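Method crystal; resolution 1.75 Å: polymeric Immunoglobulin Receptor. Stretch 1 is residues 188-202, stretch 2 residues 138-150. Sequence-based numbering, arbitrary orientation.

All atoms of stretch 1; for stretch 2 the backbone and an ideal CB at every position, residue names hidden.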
ATOM      1  N   ARG A 188     -25.299   0.708 -19.107  1.00 43.36           N
ATOM      2  CA  ARG A 188     -24.309   0.012 -19.909  1.00 41.91           C
ATOM      3  C   ARG A 188     -23.404   0.958 -20.653  1.00 40.34           C
ATOM      4  O   ARG A 188     -22.255   0.595 -20.933  1.00 41.43           O
ATOM      5  CB  ARG A 188     -24.979  -0.988 -20.860  1.00 44.35           C
ATOM      6  CG  ARG A 188     -24.803  -2.401 -20.284  1.00 48.16           C
ATOM      7  CD  ARG A 188     -25.594  -3.438 -20.969  1.00 50.37           C
ATOM      8  NE  ARG A 188     -27.006  -3.346 -20.641  1.00 51.01           N
ATOM      9  CZ  ARG A 188     -27.907  -4.227 -21.082  1.00 51.09           C
ATOM     10  NH1 ARG A 188     -27.514  -5.235 -21.836  1.00 45.84           N
ATOM     11  NH2 ARG A 188     -29.193  -4.086 -20.780  1.00 56.56           N
ATOM     12  N   ARG A 189     -23.853   2.177 -20.930  1.00 41.87           N
ATOM     13  CA  ARG A 189     -22.941   3.146 -21.528  1.00 43.19           C
ATOM     14  C   ARG A 189     -21.815   3.562 -20.577  1.00 39.94           C
ATOM     15  O   ARG A 189     -20.841   4.154 -21.040  1.00 43.48           O
ATOM     16  CB  ARG A 189     -23.696   4.399 -21.984  1.00 49.40           C
ATOM     17  CG  ARG A 189     -24.243   5.243 -20.854  1.00 55.90           C
ATOM     18  CD  ARG A 189     -25.068   6.464 -21.332  1.00 62.05           C
ATOM     19  NE  ARG A 189     -25.652   7.123 -20.164  1.00 90.74           N
ATOM     20  CZ  ARG A 189     -26.774   6.733 -19.558  1.00 95.19           C
ATOM     21  NH1 ARG A 189     -27.464   5.699 -20.029  1.00 81.91           N
ATOM     22  NH2 ARG A 189     -27.214   7.378 -18.481  1.00 85.98           N
ATOM     23  N   ASP A 190     -21.920   3.293 -19.281  1.00 37.98           N
ATOM     24  CA  ASP A 190     -20.827   3.641 -18.358  1.00 37.83           C
ATOM     25  C   ASP A 190     -19.587   2.754 -18.532  1.00 35.82           C
ATOM     26  O   ASP A 190     -18.521   3.068 -17.967  1.00 34.97           O
ATOM     27  CB  ASP A 190     -21.280   3.529 -16.914  1.00 39.38           C
ATOM     28  CG  ASP A 190     -22.464   4.454 -16.583  1.00 42.97           C
ATOM     29  OD1 ASP A 190     -22.646   5.449 -17.296  1.00 43.47           O
ATOM     30  OD2 ASP A 190     -23.191   4.173 -15.606  1.00 42.37           O
ATOM     31  N   THR A 191     -19.700   1.633 -19.240  1.00 35.79           N
ATOM     32  CA  THR A 191     -18.538   0.767 -19.444  1.00 33.55           C
ATOM     33  C   THR A 191     -17.368   1.545 -20.034  1.00 34.54           C
ATOM     34  O   THR A 191     -17.532   2.342 -20.966  1.00 35.54           O
ATOM     35  CB  THR A 191     -18.903  -0.415 -20.354  1.00 34.61           C
ATOM     36  OG1 THR A 191     -19.825  -1.282 -19.650  1.00 33.66           O
ATOM     37  CG2 THR A 191     -17.695  -1.173 -20.704  1.00 33.37           C
ATOM     38  N   GLY A 192     -16.177   1.313 -19.494  1.00 34.51           N
ATOM     39  CA  GLY A 192     -14.970   1.864 -20.071  1.00 33.60           C
ATOM     40  C   GLY A 192     -13.951   2.296 -19.014  1.00 32.28           C
ATOM     41  O   GLY A 192     -14.039   1.959 -17.824  1.00 32.92           O
ATOM     42  N   TRP A 193     -12.978   3.055 -19.498  1.00 31.26           N
ATOM     43  CA  TRP A 193     -11.866   3.521 -18.699  1.00 29.39           C
ATOM     44  C   TRP A 193     -12.147   4.872 -18.052  1.00 31.32           C
ATOM     45  O   TRP A 193     -12.687   5.791 -18.695  1.00 31.49           O
ATOM     46  CB  TRP A 193     -10.625   3.637 -19.566  1.00 30.40           C
ATOM     47  CG  TRP A 193      -9.981   2.313 -19.879  1.00 31.45           C
ATOM     48  CD1 TRP A 193     -10.021   1.625 -21.072  1.00 32.93           C
ATOM     49  CD2 TRP A 193      -9.201   1.523 -18.978  1.00 30.87           C
ATOM     50  NE1 TRP A 193      -9.310   0.454 -20.944  1.00 32.74           N
ATOM     51  CE2 TRP A 193      -8.802   0.361 -19.678  1.00 32.73           C
ATOM     52  CE3 TRP A 193      -8.802   1.676 -17.642  1.00 32.69           C
ATOM     53  CZ2 TRP A 193      -8.004  -0.626 -19.086  1.00 31.71           C
ATOM     54  CZ3 TRP A 193      -8.025   0.687 -17.057  1.00 31.19           C
ATOM     55  CH2 TRP A 193      -7.623  -0.448 -17.794  1.00 33.93           C
ATOM     56  N   TYR A 194     -11.674   4.991 -16.814  1.00 30.09           N
ATOM     57  CA  TYR A 194     -11.829   6.168 -15.963  1.00 32.55           C
ATOM     58  C   TYR A 194     -10.507   6.461 -15.277  1.00 30.55           C
ATOM     59  O   TYR A 194      -9.589   5.637 -15.258  1.00 31.12           O
ATOM     60  CB  TYR A 194     -12.882   5.945 -14.875  1.00 32.71           C
ATOM     61  CG  TYR A 194     -14.276   5.805 -15.428  1.00 32.94           C
ATOM     62  CD1 TYR A 194     -15.135   6.909 -15.465  1.00 32.69           C
ATOM     63  CD2 TYR A 194     -14.724   4.574 -15.955  1.00 34.45           C
ATOM     64  CE1 TYR A 194     -16.403   6.799 -15.989  1.00 35.00           C
ATOM     65  CE2 TYR A 194     -15.987   4.446 -16.497  1.00 31.85           C
ATOM     66  CZ  TYR A 194     -16.838   5.572 -16.496  1.00 37.47           C
ATOM     67  OH  TYR A 194     -18.099   5.512 -17.013  1.00 37.69           O
ATOM     68  N   TRP A 195     -10.460   7.610 -14.610  1.00 29.86           N
ATOM     69  CA  TRP A 195      -9.321   8.012 -13.814  1.00 31.23           C
ATOM     70  C   TRP A 195      -9.774   8.393 -12.413  1.00 31.30           C
ATOM     71  O   TRP A 195     -10.759   9.134 -12.268  1.00 33.06           O
ATOM     72  CB  TRP A 195      -8.617   9.220 -14.422  1.00 31.72           C
ATOM     73  CG  TRP A 195      -8.041   9.102 -15.754  1.00 31.88           C
ATOM     74  CD1 TRP A 195      -8.515   9.685 -16.886  1.00 34.58           C
ATOM     75  CD2 TRP A 195      -6.876   8.381 -16.125  1.00 32.93           C
ATOM     76  NE1 TRP A 195      -7.691   9.389 -17.952  1.00 33.48           N
ATOM     77  CE2 TRP A 195      -6.661   8.617 -17.507  1.00 32.48           C
ATOM     78  CE3 TRP A 195      -5.965   7.595 -15.434  1.00 29.36           C
ATOM     79  CZ2 TRP A 195      -5.612   8.045 -18.204  1.00 35.87           C
ATOM     80  CZ3 TRP A 195      -4.870   7.047 -16.150  1.00 34.35           C
ATOM     81  CH2 TRP A 195      -4.713   7.290 -17.502  1.00 35.09           C
ATOM     82  N   CYS A 196      -9.054   7.887 -11.401  1.00 31.37           N
ATOM     83  CA  CYS A 196      -8.952   8.514 -10.081  1.00 31.64           C
ATOM     84  C   CYS A 196      -7.800   9.495 -10.181  1.00 30.76           C
ATOM     85  O   CYS A 196      -6.724   9.116 -10.621  1.00 32.39           O
ATOM     86  CB  CYS A 196      -8.630   7.496  -8.961  1.00 35.94           C
ATOM     87  SG  CYS A 196      -9.796   6.236  -8.650  1.00 50.45           S
ATOM     88  N   ALA A 197      -7.982  10.749  -9.747  1.00 31.43           N
ATOM     89  CA  ALA A 197      -6.891  11.690  -9.954  1.00 33.70           C
ATOM     90  C   ALA A 197      -6.862  12.720  -8.833  1.00 33.64           C
ATOM     91  O   ALA A 197      -7.855  12.955  -8.151  1.00 33.42           O
ATOM     92  CB  ALA A 197      -6.952  12.458 -11.297  1.00 38.09           C
ATOM     93  N   ALA A 198      -5.668  13.225  -8.600  1.00 33.48           N
ATOM     94  CA  ALA A 198      -5.434  14.310  -7.647  1.00 35.58           C
ATOM     95  C   ALA A 198      -4.199  15.044  -8.132  1.00 40.57           C
ATOM     96  O   ALA A 198      -3.214  14.417  -8.529  1.00 36.12           O
ATOM     97  CB  ALA A 198      -5.273  13.793  -6.219  1.00 37.39           C
ATOM     98  N   GLY A 199      -4.253  16.372  -8.153  1.00 42.49           N
ATOM     99  CA  GLY A 199      -3.121  17.051  -8.765  1.00 39.23           C
ATOM    100  C   GLY A 199      -2.871  16.554 -10.173  1.00 39.37           C
ATOM    101  O   GLY A 199      -3.800  16.358 -10.960  1.00 39.81           O
ATOM    102  N   GLN A 200      -1.597  16.333 -10.498  1.00 38.38           N
ATOM    103  CA  GLN A 200      -1.216  15.869 -11.815  1.00 43.16           C
ATOM    104  C   GLN A 200      -0.997  14.361 -11.842  1.00 42.91           C
ATOM    105  O   GLN A 200      -0.379  13.852 -12.775  1.00 40.88           O
ATOM    106  CB  GLN A 200       0.035  16.601 -12.295  1.00 49.89           C
ATOM    107  CG  GLN A 200      -0.217  18.055 -12.698  1.00 60.04           C
ATOM    108  CD  GLN A 200       1.072  18.854 -12.778  1.00 80.69           C
ATOM    109  OE1 GLN A 200       2.124  18.415 -12.297  1.00 79.97           O
ATOM    110  NE2 GLN A 200       0.997  20.036 -13.379  1.00 90.04           N
ATOM    111  N   GLN A 201      -1.468  13.647 -10.832  1.00 39.02           N
ATOM    112  CA  GLN A 201      -1.296  12.199 -10.798  1.00 41.20           C
ATOM    113  C   GLN A 201      -2.638  11.527 -11.017  1.00 38.14           C
ATOM    114  O   GLN A 201      -3.680  12.064 -10.648  1.00 35.06           O
ATOM    115  CB  GLN A 201      -0.723  11.716  -9.467  1.00 41.37           C
ATOM    116  CG  GLN A 201       0.666  12.180  -9.145  1.00 47.82           C
ATOM    117  CD  GLN A 201       1.564  12.060 -10.272  1.00 55.33           C
ATOM    118  OE1 GLN A 201       1.682  10.994 -10.896  1.00 63.46           O
ATOM    119  NE2 GLN A 201       2.212  13.174 -10.604  1.00 61.20           N
ATOM    120  N   GLN A 202      -2.611  10.311 -11.589  1.00 38.52           N
ATOM    121  CA  GLN A 202      -3.856   9.627 -11.888  1.00 38.26           C
ATOM    122  C   GLN A 202      -3.619   8.124 -11.823  1.00 36.65           C
ATOM    123  O   GLN A 202      -2.484   7.661 -11.902  1.00 37.42           O
ATOM    124  CB  GLN A 202      -4.401  10.018 -13.257  1.00 37.49           C
ATOM    125  CG  GLN A 202      -3.424  10.141 -14.401  1.00 43.95           C
ATOM    126  CD  GLN A 202      -4.054  10.823 -15.658  1.00 54.78           C
ATOM    127  OE1 GLN A 202      -4.863  11.777 -15.564  1.00 58.97           O
ATOM    128  NE2 GLN A 202      -3.669  10.340 -16.830  1.00 58.39           N
ATOM    129  N   UNK A 138       1.056  13.356   0.355  1.00 34.21           N
ATOM    130  CA  UNK A 138       1.117  14.681  -0.210  1.00 40.36           C
ATOM    131  C   UNK A 138      -0.143  15.126  -0.903  1.00 40.99           C
ATOM    132  O   UNK A 138      -0.198  16.288  -1.329  1.00 40.53           O
ATOM    133  CB  UNK A 138       2.283  14.758  -1.197  1.00 40.36           C
ATOM    134  N   UNK A 139      -1.128  14.238  -1.081  1.00 39.02           N
ATOM    135  CA  UNK A 139      -2.371  14.592  -1.753  1.00 38.96           C
ATOM    136  C   UNK A 139      -3.533  14.807  -0.796  1.00 38.36           C
ATOM    137  O   UNK A 139      -4.678  14.969  -1.235  1.00 38.26           O
ATOM    138  CB  UNK A 139      -2.740  13.502  -2.761  1.00 38.96           C
ATOM    139  N   UNK A 140      -3.272  14.828   0.509  1.00 39.85           N
ATOM    140  CA  UNK A 140      -4.372  14.926   1.466  1.00 42.67           C
ATOM    141  C   UNK A 140      -5.241  16.160   1.223  1.00 47.35           C
ATOM    142  O   UNK A 140      -6.474  16.091   1.337  1.00 49.55           O
ATOM    143  CB  UNK A 140      -3.821  14.955   2.893  1.00 42.67           C
ATOM    144  N   UNK A 141      -4.627  17.288   0.910  1.00 47.92           N
ATOM    145  CA  UNK A 141      -5.361  18.544   0.764  1.00 49.31           C
ATOM    146  C   UNK A 141      -5.776  18.850  -0.665  1.00 48.83           C
ATOM    147  O   UNK A 141      -6.357  19.912  -0.896  1.00 51.20           O
ATOM    148  CB  UNK A 141      -4.510  19.699   1.295  1.00 49.31           C
ATOM    149  N   UNK A 142      -5.447  18.003  -1.635  1.00 43.16           N
ATOM    150  CA  UNK A 142      -5.852  18.229  -3.008  1.00 42.29           C
ATOM    151  C   UNK A 142      -7.326  17.874  -3.203  1.00 40.16           C
ATOM    152  O   UNK A 142      -7.862  16.945  -2.593  1.00 40.57           O
ATOM    153  CB  UNK A 142      -4.975  17.415  -3.961  1.00 42.29           C
ATOM    154  N   UNK A 143      -7.993  18.610  -4.085  1.00 40.09           N
ATOM    155  CA  UNK A 143      -9.292  18.147  -4.513  1.00 40.80           C
ATOM    156  C   UNK A 143      -9.078  16.819  -5.241  1.00 41.11           C
ATOM    157  O   UNK A 143      -8.069  16.632  -5.928  1.00 38.99           O
ATOM    158  CB  UNK A 143      -9.991  19.178  -5.401  1.00 40.80           C
ATOM    159  N   UNK A 144     -10.001  15.894  -5.047  1.00 39.77           N
ATOM    160  CA  UNK A 144      -9.948  14.595  -5.713  1.00 37.31           C
ATOM    161  C   UNK A 144     -10.931  14.584  -6.876  1.00 39.34           C
ATOM    162  O   UNK A 144     -11.988  15.217  -6.805  1.00 40.31           O
ATOM    163  CB  UNK A 144     -10.258  13.462  -4.732  1.00 37.31           C
ATOM    164  N   UNK A 145     -10.614  13.826  -7.936  1.00 34.77           N
ATOM    165  CA  UNK A 145     -11.514  13.804  -9.082  1.00 36.16           C
ATOM    166  C   UNK A 145     -11.682  12.407  -9.664  1.00 38.97           C
ATOM    167  O   UNK A 145     -10.836  11.524  -9.502  1.00 34.20           O
ATOM    168  CB  UNK A 145     -11.001  14.755 -10.166  1.00 36.16           C
ATOM    169  N   UNK A 146     -12.848  12.219 -10.268  1.00 36.60           N
ATOM    170  CA  UNK A 146     -13.222  11.017 -11.004  1.00 33.56           C
ATOM    171  C   UNK A 146     -13.595  11.460 -12.412  1.00 39.58           C
ATOM    172  O   UNK A 146     -14.489  12.302 -12.575  1.00 39.74           O
ATOM    173  CB  UNK A 146     -14.370  10.267 -10.326  1.00 33.56           C
ATOM    174  N   UNK A 147     -12.862  10.967 -13.415  1.00 33.28           N
ATOM    175  CA  UNK A 147     -12.978  11.432 -14.780  1.00 36.07           C
ATOM    176  C   UNK A 147     -13.136  10.243 -15.718  1.00 35.91           C
ATOM    177  O   UNK A 147     -12.524   9.182 -15.519  1.00 34.48           O
ATOM    178  CB  UNK A 147     -11.762  12.274 -15.170  1.00 36.07           C
ATOM    179  N   UNK A 148     -13.913  10.441 -16.774  1.00 34.81           N
ATOM    180  CA  UNK A 148     -13.974   9.435 -17.833  1.00 35.61           C
ATOM    181  C   UNK A 148     -12.809   9.669 -18.789  1.00 33.91           C
ATOM    182  O   UNK A 148     -12.562  10.795 -19.213  1.00 36.72           O
ATOM    183  CB  UNK A 148     -15.311   9.489 -18.574  1.00 35.61           C
ATOM    184  N   UNK A 149     -12.081   8.598 -19.136  1.00 31.55           N
ATOM    185  CA  UNK A 149     -10.944   8.713 -20.019  1.00 32.87           C
ATOM    186  C   UNK A 149     -11.341   9.317 -21.369  1.00 37.71           C
ATOM    187  O   UNK A 149     -12.337   8.938 -21.984  1.00 33.15           O
ATOM    188  CB  UNK A 149     -10.298   7.341 -20.219  1.00 32.87           C
ATOM    189  N   UNK A 150     -10.502  10.211 -21.860  1.00 36.10           N
ATOM    190  CA  UNK A 150     -10.747  10.825 -23.134  1.00 38.16           C
ATOM    191  C   UNK A 150     -11.601  12.068 -23.082  1.00 42.89           C
ATOM    192  O   UNK A 150     -11.740  12.744 -24.119  1.00 43.46           O
ATOM    193  CB  UNK A 150     -11.402   9.803 -24.066  1.00 38.16           C
TER

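Position 138 lies beyond the reach of stretch 1, with room for a CB, so this contact sets no rule; the residue is Gly138.

At 139 the CA-to-CB bond points toward stretch 1, and the ideal CB sits 4.3 Å from Ala198 CB. Beyond lies the Ala198 to Gln201 turn, a small apolar patch bordered by backbone amides, which would suit a leucine, a methionine or an aromatic. The deposited Tyr139 packs CD1 3.9 Å from Ala198 CB, and its OH shares a water with Gln200 N.

Positions 140 and 141 are out of reach, the middle of a type I turn, and many residues would serve. They are Arg140 and Gln141.

Position 142 points toward the same turn, its ideal CB 4.3 Å from Ala198 CB and 4.4 Å from Gly199 N. A flat or medium-sized side chain fits. His142 brings CD2 to 3.5 Å from Gly199 N; an ideal CB on Gly199 would lie 3.1 Å from that CD2, so the bare glycine leaves the ring its space.

Position 143 points sideways, with no stretch 1 atom near its CB, and a polar residue is natural. It is Glu143, whose main-chain O reaches Gly199 N through a water.

The CB of 144 shares a face with Ala198, whose small methyl leaves space for a long aliphatic chain. Lys144 lays CD 3.7 Å from Ala198 CB, then folds NZ back onto Tyr139 O (2.8 Å) and His142 O (2.9 Å), tying down its own turn.

Position 145 pairs with Ala197, its N bonded to Ala197 O at 2.9 Å. Here a small neighbour and the free carbonyl of Gly199 invite a long donor, arginine or lysine. Arg145 spreads its guanidinium over Ala197 CB, CZ 3.5 Å away, and gives NH1 to Gly199 O at 2.9 Å.

Position 146 shares a face with Tyr194 and Cys196, where a broad apolar side chain would fit. Trp146, chi1 t, takes Tyr194 CB over its six-membered ring and meets Cys196 SG at its edge, CZ3 to SG 4.1 Å. The two aromatic planes are nearly parallel but slid apart.

Position 147, on the face of Trp195, is held by paired backbone bonds, including Trp195 N to the main-chain O of 147 at 2.7 Å. A compact residue suits; the deposited one is Cys147, bonded covalently elsewhere in the structure.

At 148 the ideal CB is 3.9 Å from Tyr194 CE1, and farther on the carbonyls of Asp190 and Thr191 ask for donors. Arg148 extends to answer: NH1 and NH2 each bond Thr191 O at 3.1 Å, and NH1 makes a weak bond to Asp190 O. A CB on Gly192 would clash with NH2.

Position 149 points toward stretch 1, its ideal CB a tight 3.2 Å from Trp193 O, so a small side chain is favoured. It is Ser149, its N bonded to Trp193 O at 2.9 Å.

Position 150 has backbone angles that call for glycine, and Gly150 supplies it.

Stretch 2 (138-150) GYRQHEKRWCRSG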
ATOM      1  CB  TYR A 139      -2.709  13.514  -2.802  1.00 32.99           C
ATOM      2  CG  TYR A 139      -1.667  13.535  -3.914  1.00 39.02           C
ATOM      3  CD1 TYR A 139      -1.705  14.504  -4.888  1.00 40.95           C
ATOM      4  CD2 TYR A 139      -0.617  12.629  -3.954  1.00 34.95           C
ATOM      5  CE1 TYR A 139      -0.761  14.572  -5.883  1.00 42.22           C
ATOM      6  CE2 TYR A 139       0.343  12.688  -4.935  1.00 41.81           C
ATOM      7  CZ  TYR A 139       0.257  13.663  -5.913  1.00 46.93           C
ATOM      8  OH  TYR A 139       1.195  13.761  -6.906  1.00 49.41           O
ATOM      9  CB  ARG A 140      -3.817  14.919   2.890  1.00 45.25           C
ATOM     10  CG  ARG A 140      -3.448  13.513   3.338  1.00 40.50           C
ATOM     11  CD  ARG A 140      -2.626  13.468   4.588  1.00 44.29           C
ATOM     12  NE  ARG A 140      -2.342  12.082   4.937  1.00 46.30           N
ATOM     13  CZ  ARG A 140      -1.323  11.685   5.685  1.00 48.56           C
ATOM     14  NH1 ARG A 140      -0.458  12.583   6.172  1.00 51.45           N
ATOM     15  NH2 ARG A 140      -1.163  10.386   5.921  1.00 48.67           N
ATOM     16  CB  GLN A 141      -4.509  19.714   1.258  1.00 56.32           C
ATOM     17  CG  GLN A 141      -3.881  19.523   2.622  1.00 62.03           C
ATOM     18  CD  GLN A 141      -4.925  19.339   3.695  1.00 74.15           C
ATOM     19  OE1 GLN A 141      -6.088  19.693   3.500  1.00 72.88           O
ATOM     20  NE2 GLN A 141      -4.525  18.767   4.833  1.00 87.40           N
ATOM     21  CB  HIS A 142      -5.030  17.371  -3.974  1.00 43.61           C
ATOM     22  CG  HIS A 142      -3.633  17.844  -4.212  1.00 43.57           C
ATOM     23  ND1 HIS A 142      -2.705  18.002  -3.205  1.00 45.03           N
ATOM     24  CD2 HIS A 142      -2.988  18.139  -5.366  1.00 47.79           C
ATOM     25  CE1 HIS A 142      -1.551  18.377  -3.727  1.00 47.05           C
ATOM     26  NE2 HIS A 142      -1.700  18.479  -5.036  1.00 49.23           N
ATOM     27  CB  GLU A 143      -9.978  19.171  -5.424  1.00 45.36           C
ATOM     28  CG  GLU A 143      -9.304  19.399  -6.701  1.00 49.40           C
ATOM     29  CD  GLU A 143     -10.037  20.422  -7.544  1.00 62.78           C
ATOM     30  OE1 GLU A 143     -10.836  21.223  -6.978  1.00 58.21           O
ATOM     31  OE2 GLU A 143      -9.819  20.399  -8.770  1.00 64.25           O
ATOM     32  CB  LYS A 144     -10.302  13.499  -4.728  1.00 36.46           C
ATOM     33  CG  LYS A 144      -9.490  13.551  -3.424  1.00 35.78           C
ATOM     34  CD  LYS A 144      -8.020  13.612  -3.706  1.00 36.33           C
ATOM     35  CE  LYS A 144      -7.200  13.430  -2.457  1.00 37.51           C
ATOM     36  NZ  LYS A 144      -7.459  14.417  -1.338  1.00 41.03           N
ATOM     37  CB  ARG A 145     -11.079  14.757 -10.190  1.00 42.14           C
ATOM     38  CG  ARG A 145      -9.690  14.950 -10.426  1.00 47.92           C
ATOM     39  CD  ARG A 145      -9.460  16.209 -11.320  1.00 46.76           C
ATOM     40  NE  ARG A 145      -8.431  15.876 -12.282  1.00 47.06           N
ATOM     41  CZ  ARG A 145      -7.130  15.905 -12.013  1.00 45.89           C
ATOM     42  NH1 ARG A 145      -6.715  16.293 -10.825  1.00 41.82           N
ATOM     43  NH2 ARG A 145      -6.242  15.561 -12.940  1.00 51.02           N
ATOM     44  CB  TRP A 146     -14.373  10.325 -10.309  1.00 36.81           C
ATOM     45  CG  TRP A 146     -15.001   9.180 -11.036  1.00 33.42           C
ATOM     46  CD1 TRP A 146     -16.205   9.164 -11.659  1.00 35.39           C
ATOM     47  CD2 TRP A 146     -14.453   7.853 -11.176  1.00 35.30           C
ATOM     48  NE1 TRP A 146     -16.463   7.883 -12.172  1.00 34.51           N
ATOM     49  CE2 TRP A 146     -15.384   7.085 -11.903  1.00 34.27           C
ATOM     50  CE3 TRP A 146     -13.267   7.253 -10.748  1.00 36.56           C
ATOM     51  CZ2 TRP A 146     -15.178   5.717 -12.209  1.00 34.03           C
ATOM     52  CZ3 TRP A 146     -13.052   5.889 -11.073  1.00 35.86           C
ATOM     53  CH2 TRP A 146     -14.004   5.157 -11.783  1.00 32.91           C
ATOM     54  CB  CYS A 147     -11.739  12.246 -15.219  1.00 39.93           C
ATOM     55  SG  CYS A 147     -11.185  13.461 -13.919  1.00 59.97           S
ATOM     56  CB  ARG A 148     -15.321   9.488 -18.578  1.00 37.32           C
ATOM     57  CG  ARG A 148     -15.458   8.326 -19.595  1.00 41.44           C
ATOM     58  CD  ARG A 148     -16.892   8.000 -19.955  1.00 42.01           C
ATOM     59  NE  ARG A 148     -16.915   7.122 -21.126  1.00 43.90           N
ATOM     60  CZ  ARG A 148     -17.138   5.820 -21.086  1.00 42.19           C
ATOM     61  NH1 ARG A 148     -17.366   5.218 -19.943  1.00 42.08           N
ATOM     62  NH2 ARG A 148     -17.129   5.106 -22.191  1.00 44.52           N
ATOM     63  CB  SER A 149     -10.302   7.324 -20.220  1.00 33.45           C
ATOM     64  OG  SER A 149      -9.157   7.407 -21.043  1.00 34.16           O
TER
HETATM   65  O   HOH W   1       0.799  16.327  -8.738  1.00 47.85           O
HETATM   66  O   HOH W   2      -6.402  17.850  -7.376  1.00 47.53           O
HETATM   67  O   HOH W   3      -7.856  10.647 -20.559  1.00 45.37           O
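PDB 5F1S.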